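Local structure of catalase (Corynebacterium glutamicum atcc 13032, 4B7F) at the interface of chains A and B. The protein catalyses the breakdown of hydrogen peroxide to water and oxygen, as a haem-containing catalase of the kind that typically assembles as a tetramer. Sequence-based numbering; all coordinates share one arbitrary frame. Chains: chain A/B, Catalase.

The interface of chains A and B. Residues chain A 61, 64, 320, 325, 360; chain B 383-384.
B:Ser384 settles against A:Val64 while its neighbour B:Gly383 lies beside the backbone of A:Arg61, in a small patch of the two-fold interface between subunits in the deposited catalase tetramer, where a loop of chain B meets loop residues and the helix 319-324 of chain A. The firmer packing centres on one methyl of A:Val64. CG1, anti to the carbonyl carbon (chi1 -69°), is directed at the serine and lies 3.6 Å from its hydroxyl OG, with the serine N and CA also close by. Next to this, the alpha-carbon CA of B:Gly383 approaches the carbonyl O of A:Arg61 at 3.2 Å, so main chain packs on main chain. The glycine's own carbonyl O meets the rim of the A:Phe320 ring, 3.4 Å from CE2 and nearly as near CZ, somewhat out of the ring plane.

Packing is looser towards A:Gln325 and A:Ile360. The amide oxygen OE1 of A:Gln325 stays 3.7 Å from the carbonyl O of B:Gly383, with no hydrogen bond between them, and the backbone O of A:Ile360 comes no nearer than 4.3 Å to CB of B:Ser384.

On the opposite flank, a water bridges the chains between B:Ser384 and A:Arg61. The serine hydroxyl is turned beside its own backbone N (chi1 -64°), which lets both groups reach this water. The backbone N-H points almost straight at it (173° at H, N to water 2.9 Å), and the water lies 2.7 Å from the carbonyl O of A:Arg61.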
loop_
_atom_site.group_PDB
_atom_site.type_symbol
_atom_site.label_atom_id
_atom_site.label_comp_id
_atom_site.label_asym_id
_atom_site.label_seq_id
_atom_site.Cartn_x
_atom_site.Cartn_y
_atom_site.Cartn_z
ATOM N N ARG A 61 -3.236 6.555 -10.147
ATOM C CA ARG A 61 -2.838 6.512 -8.749
ATOM C C ARG A 61 -2.987 7.845 -8.020
ATOM O O ARG A 61 -2.429 8.011 -6.934
ATOM C CB ARG A 61 -1.398 5.984 -8.626
ATOM C CG ARG A 61 -1.298 4.466 -8.818
ATOM C CD ARG A 61 0.103 3.990 -9.239
ATOM N NE ARG A 61 0.057 2.556 -9.535
ATOM C CZ ARG A 61 -0.273 2.046 -10.718
ATOM N NH1 ARG A 61 -0.544 2.855 -11.738
ATOM N NH2 ARG A 61 -0.315 0.726 -10.885
ATOM N N VAL A 64 -6.103 8.775 -2.904
ATOM C CA VAL A 64 -5.608 8.121 -1.697
ATOM C C VAL A 64 -6.812 7.903 -0.797
ATOM O O VAL A 64 -7.865 8.499 -1.031
ATOM C CB VAL A 64 -4.563 9.003 -1.003
ATOM C CG1 VAL A 64 -3.293 9.072 -1.862
ATOM C CG2 VAL A 64 -5.113 10.409 -0.792
ATOM N N PHE A 320 -4.176 19.644 -2.447
ATOM C CA PHE A 320 -3.912 18.248 -2.126
ATOM C C PHE A 320 -2.638 18.098 -1.287
ATOM O O PHE A 320 -2.619 17.408 -0.266
ATOM C CB PHE A 320 -3.787 17.403 -3.400
ATOM C CG PHE A 320 -3.449 15.960 -3.121
ATOM C CD1 PHE A 320 -4.464 15.037 -2.912
ATOM C CD2 PHE A 320 -2.119 15.536 -3.032
ATOM C CE1 PHE A 320 -4.176 13.701 -2.638
ATOM C CE2 PHE A 320 -1.819 14.206 -2.748
ATOM C CZ PHE A 320 -2.849 13.286 -2.553
ATOM N N GLN A 325 -2.985 16.158 2.524
ATOM C CA GLN A 325 -1.885 15.406 3.131
ATOM C C GLN A 325 -1.426 15.932 4.488
ATOM O O GLN A 325 -0.495 15.371 5.081
ATOM C CB GLN A 325 -0.669 15.361 2.204
ATOM C CG GLN A 325 -0.930 14.711 0.860
ATOM C CD GLN A 325 0.368 14.510 0.090
ATOM O OE1 GLN A 325 0.656 13.413 -0.392
ATOM N NE2 GLN A 325 1.154 15.569 -0.020
ATOM N N ILE A 360 -1.576 8.058 4.405
ATOM C CA ILE A 360 -0.487 8.775 3.729
ATOM C C ILE A 360 0.740 7.883 3.457
ATOM O O ILE A 360 1.187 7.767 2.312
ATOM C CB ILE A 360 -0.029 9.991 4.537
ATOM C CG1 ILE A 360 -1.225 10.898 4.863
ATOM C CG2 ILE A 360 1.043 10.760 3.763
ATOM C CD1 ILE A 360 -0.954 11.923 5.973
ATOM N N GLY B 383 -1.479 11.694 -5.826
ATOM C CA GLY B 383 -0.880 10.416 -5.466
ATOM C C GLY B 383 -0.290 10.405 -4.060
ATOM O O GLY B 383 -0.006 11.452 -3.464
ATOM N N SER B 384 -0.091 9.203 -3.536
ATOM C CA SER B 384 0.487 9.011 -2.207
ATOM C C SER B 384 1.826 9.724 -2.047
ATOM O O SER B 384 2.666 9.706 -2.957
ATOM C CB SER B 384 0.701 7.519 -1.936
ATOM O OG SER B 384 -0.527 6.843 -1.920
HETATM O O HOH W 1 -0.984 6.837 -4.918
#